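Local coordinates for protein N-acyl-D-glutamate deacylase (Bordetella bronchiseptica, PDB 3GIP) that removes the acyl group from N-acyl-D-glutamate by hydrolysis, as a zinc-containing member of the amidohydrolase superfamily, at residues Val65-Pro77 with Leu114-Tyr127. Numbering follows the deposited sequence.
Sequences VHGHDDLMFVEKP and LLGETPLFADVPAY
The Leu-71 side chain packs against Leu-115, Thr-118 and Leu-120. Leu-71 CD1 packs 3.9 Å from Leu-115 CB and also rests on the backbone O of Thr-118. Leu-71 CD2 meets CD2 of Leu-120 at 4.0 Å, the two side chains crossing at about a right angle. Beside it, Leu-115 CD2 is laid against the carboxylate of Asp-70. Tyr-127 comes in from the first turn of helix 124-133. Its ring carbon CG is anti to the backbone N (chi1 178°), which carries the hydroxyl across to the other segment. There Tyr-127 OH donates to Asp-70 O at 2.7 Å, in the carbonyl plane and on a lone pair. The same OH sits at the edge of the Phe-73 ring.

In this amidohydrolase TIM barrel, 65-77 carries the His-66-Gly-67-His-68 sequence just after strand 57-64. The nearest side-chain atom of His-68 is about 5 Å from the bound zinc ion, and Leu-114 CD1 lies over one face of its ring. One water bridges His-68 O and Leu-115 O and accepts from Leu-71 N. A second joins His-68 O to Leu-114 O.

At the outer end, Thr-118 N donates to Glu-75 OE2 at 3.2 Å, reaching it from above the carboxylate plane. A third water links Glu-75 OE1 to Glu-117 N.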
# COMPACT_ATOMS: atom_id res chain seq x y z
N VAL A 65 -2.73 -2.70 0.44
CA VAL A 65 -1.85 -3.26 -0.58
C VAL A 65 -0.72 -2.34 -1.03
O VAL A 65 0.15 -2.77 -1.77
CB VAL A 65 -2.67 -3.70 -1.82
CG1 VAL A 65 -3.76 -4.68 -1.39
CG2 VAL A 65 -3.27 -2.49 -2.53
N HIS A 66 -0.72 -1.09 -0.58
CA HIS A 66 0.35 -0.19 -0.98
C HIS A 66 0.99 0.55 0.18
O HIS A 66 0.77 1.75 0.38
CB HIS A 66 -0.12 0.84 -2.01
CG HIS A 66 1.01 1.43 -2.80
ND1 HIS A 66 1.39 0.96 -4.03
CD2 HIS A 66 1.89 2.41 -2.48
CE1 HIS A 66 2.47 1.61 -4.44
NE2 HIS A 66 2.79 2.50 -3.52
N GLY A 67 1.81 -0.17 0.94
CA GLY A 67 2.48 0.45 2.06
C GLY A 67 3.95 0.65 1.79
O GLY A 67 4.53 0.02 0.90
N HIS A 68 4.55 1.57 2.54
CA HIS A 68 5.99 1.85 2.46
C HIS A 68 6.52 1.76 3.88
O HIS A 68 7.52 2.38 4.23
CB HIS A 68 6.25 3.25 1.91
CG HIS A 68 6.08 3.38 0.43
ND1 HIS A 68 6.84 2.65 -0.46
CD2 HIS A 68 5.26 4.15 -0.31
CE1 HIS A 68 6.49 2.98 -1.70
NE2 HIS A 68 5.53 3.89 -1.63
N ASP A 69 5.83 0.97 4.70
CA ASP A 69 6.17 0.82 6.11
C ASP A 69 7.26 -0.22 6.38
O ASP A 69 7.44 -0.66 7.52
CB ASP A 69 4.91 0.45 6.89
CG ASP A 69 3.69 1.22 6.41
OD1 ASP A 69 3.45 2.34 6.91
OD2 ASP A 69 3.00 0.72 5.50
N ASP A 70 7.99 -0.59 5.34
CA ASP A 70 9.05 -1.59 5.42
C ASP A 70 9.88 -1.58 6.69
O ASP A 70 10.06 -2.62 7.34
CB ASP A 70 10.02 -1.43 4.24
CG ASP A 70 9.34 -1.61 2.91
OD1 ASP A 70 9.72 -2.56 2.18
OD2 ASP A 70 8.43 -0.82 2.58
N LEU A 71 10.40 -0.41 7.05
CA LEU A 71 11.26 -0.29 8.22
C LEU A 71 10.59 0.22 9.49
O LEU A 71 11.26 0.41 10.51
CB LEU A 71 12.44 0.62 7.89
CG LEU A 71 13.11 0.39 6.54
CD1 LEU A 71 14.12 1.51 6.28
CD2 LEU A 71 13.77 -0.97 6.50
N MET A 72 9.29 0.44 9.44
CA MET A 72 8.57 0.96 10.60
C MET A 72 8.33 -0.05 11.71
O MET A 72 8.08 0.33 12.85
CB MET A 72 7.23 1.56 10.16
CG MET A 72 7.39 2.73 9.20
SD MET A 72 8.38 4.06 9.91
CE MET A 72 9.94 3.77 9.13
N PHE A 73 8.38 -1.33 11.38
CA PHE A 73 8.15 -2.36 12.37
C PHE A 73 9.26 -2.35 13.42
O PHE A 73 9.11 -2.88 14.51
CB PHE A 73 8.03 -3.71 11.67
CG PHE A 73 7.03 -3.70 10.54
CD1 PHE A 73 5.68 -3.48 10.79
CD2 PHE A 73 7.46 -3.82 9.22
CE1 PHE A 73 4.76 -3.37 9.74
CE2 PHE A 73 6.55 -3.72 8.16
CZ PHE A 73 5.20 -3.49 8.42
N VAL A 74 10.38 -1.71 13.08
CA VAL A 74 11.49 -1.60 14.01
C VAL A 74 11.62 -0.15 14.49
O VAL A 74 11.91 0.11 15.66
CB VAL A 74 12.83 -2.05 13.37
CG1 VAL A 74 13.19 -1.16 12.19
CG2 VAL A 74 13.95 -2.03 14.41
N GLU A 75 11.37 0.80 13.58
CA GLU A 75 11.46 2.22 13.91
C GLU A 75 10.30 2.79 14.73
O GLU A 75 10.52 3.46 15.73
CB GLU A 75 11.62 3.04 12.62
CG GLU A 75 12.96 2.87 11.93
CD GLU A 75 13.18 3.89 10.84
OE1 GLU A 75 12.86 5.07 11.06
OE2 GLU A 75 13.70 3.52 9.76
N LYS A 76 9.08 2.54 14.28
CA LYS A 76 7.88 3.04 14.96
C LYS A 76 6.89 1.89 15.04
O LYS A 76 5.85 1.89 14.38
CB LYS A 76 7.26 4.18 14.14
CG LYS A 76 8.25 5.26 13.72
CD LYS A 76 7.56 6.37 12.95
CE LYS A 76 8.55 7.45 12.53
NZ LYS A 76 7.88 8.56 11.80
N PRO A 77 7.19 0.89 15.89
CA PRO A 77 6.37 -0.31 16.09
C PRO A 77 4.87 -0.21 16.36
O PRO A 77 4.15 -1.18 16.14
CB PRO A 77 7.10 -1.03 17.23
CG PRO A 77 7.73 0.09 18.00
CD PRO A 77 8.27 0.97 16.89
N LEU A 114 11.71 7.05 0.76
CA LEU A 114 10.32 6.69 0.99
C LEU A 114 10.24 5.63 2.09
O LEU A 114 9.15 5.33 2.58
CB LEU A 114 9.69 6.14 -0.30
CG LEU A 114 9.61 7.06 -1.52
CD1 LEU A 114 9.05 6.29 -2.70
CD2 LEU A 114 8.74 8.27 -1.20
N LEU A 115 11.39 5.08 2.47
CA LEU A 115 11.45 4.03 3.49
C LEU A 115 11.89 4.48 4.89
O LEU A 115 11.30 4.06 5.89
CB LEU A 115 12.39 2.91 3.04
CG LEU A 115 12.10 2.20 1.72
CD1 LEU A 115 13.19 1.16 1.46
CD2 LEU A 115 10.74 1.54 1.77
N GLY A 116 12.94 5.29 4.96
CA GLY A 116 13.42 5.74 6.26
C GLY A 116 14.94 5.71 6.36
O GLY A 116 15.63 5.48 5.37
N GLU A 117 15.46 5.92 7.57
CA GLU A 117 16.90 5.95 7.81
C GLU A 117 17.52 4.63 8.25
O GLU A 117 18.73 4.44 8.13
CB GLU A 117 17.24 7.03 8.84
CG GLU A 117 16.94 8.45 8.39
CD GLU A 117 17.89 8.93 7.30
OE1 GLU A 117 17.66 10.03 6.77
OE2 GLU A 117 18.86 8.21 6.99
N THR A 118 16.70 3.71 8.76
CA THR A 118 17.20 2.42 9.22
C THR A 118 17.98 1.71 8.12
O THR A 118 17.49 1.57 6.99
CB THR A 118 16.05 1.49 9.66
OG1 THR A 118 15.40 2.06 10.81
CG2 THR A 118 16.57 0.11 10.02
N PRO A 119 19.21 1.26 8.42
CA PRO A 119 20.02 0.56 7.42
C PRO A 119 19.24 -0.64 6.89
O PRO A 119 18.65 -1.40 7.66
CB PRO A 119 21.25 0.15 8.22
CG PRO A 119 21.40 1.27 9.20
CD PRO A 119 19.97 1.47 9.66
N LEU A 120 19.25 -0.81 5.57
CA LEU A 120 18.53 -1.91 4.96
C LEU A 120 19.07 -3.28 5.35
O LEU A 120 20.23 -3.41 5.76
CB LEU A 120 18.53 -1.76 3.43
CG LEU A 120 17.81 -0.50 2.93
CD1 LEU A 120 17.77 -0.49 1.41
CD2 LEU A 120 16.40 -0.47 3.50
N PHE A 121 18.23 -4.30 5.23
CA PHE A 121 18.59 -5.67 5.57
C PHE A 121 19.33 -6.34 4.42
O PHE A 121 19.08 -6.03 3.25
CB PHE A 121 17.34 -6.46 5.94
CG PHE A 121 16.72 -6.04 7.24
CD1 PHE A 121 17.15 -6.61 8.44
CD2 PHE A 121 15.74 -5.05 7.29
CE1 PHE A 121 16.61 -6.20 9.66
CE2 PHE A 121 15.20 -4.64 8.50
CZ PHE A 121 15.63 -5.21 9.69
N ALA A 122 20.23 -7.25 4.75
CA ALA A 122 21.02 -7.97 3.75
C ALA A 122 20.15 -8.64 2.69
O ALA A 122 20.40 -8.49 1.49
CB ALA A 122 21.90 -9.01 4.43
N ASP A 123 19.15 -9.39 3.13
CA ASP A 123 18.24 -10.08 2.23
C ASP A 123 16.90 -10.30 2.91
O ASP A 123 16.73 -9.97 4.08
CB ASP A 123 18.83 -11.43 1.79
CG ASP A 123 19.32 -12.27 2.96
OD1 ASP A 123 18.70 -12.23 4.05
OD2 ASP A 123 20.32 -12.99 2.79
N VAL A 124 15.95 -10.87 2.18
CA VAL A 124 14.63 -11.12 2.73
C VAL A 124 14.68 -12.05 3.94
O VAL A 124 13.97 -11.84 4.92
CB VAL A 124 13.67 -11.68 1.66
CG1 VAL A 124 12.33 -12.03 2.29
CG2 VAL A 124 13.48 -10.65 0.56
N PRO A 125 15.51 -13.10 3.88
CA PRO A 125 15.57 -13.99 5.04
C PRO A 125 15.92 -13.22 6.32
O PRO A 125 15.35 -13.46 7.38
CB PRO A 125 16.64 -14.99 4.65
CG PRO A 125 16.41 -15.13 3.18
CD PRO A 125 16.24 -13.69 2.74
N ALA A 126 16.86 -12.28 6.21
CA ALA A 126 17.28 -11.48 7.35
C ALA A 126 16.14 -10.57 7.82
O ALA A 126 15.88 -10.43 9.02
CB ALA A 126 18.49 -10.64 6.98
N TYR A 127 15.45 -9.97 6.86
CA TYR A 127 14.33 -9.08 7.15
C TYR A 127 13.22 -9.85 7.87
O TYR A 127 12.74 -9.42 8.92
CB TYR A 127 13.81 -8.47 5.85
CG TYR A 127 12.61 -7.56 5.99
CD1 TYR A 127 12.59 -6.54 6.93
CD2 TYR A 127 11.52 -7.69 5.13
CE1 TYR A 127 11.50 -5.66 7.02
CE2 TYR A 127 10.43 -6.82 5.21
CZ TYR A 127 10.43 -5.81 6.15
OH TYR A 127 9.36 -4.95 6.22
O HOH W 1 9.46 2.06 6.17
O HOH W 2 8.21 5.04 4.95
O HOH W 3 13.52 7.08 9.61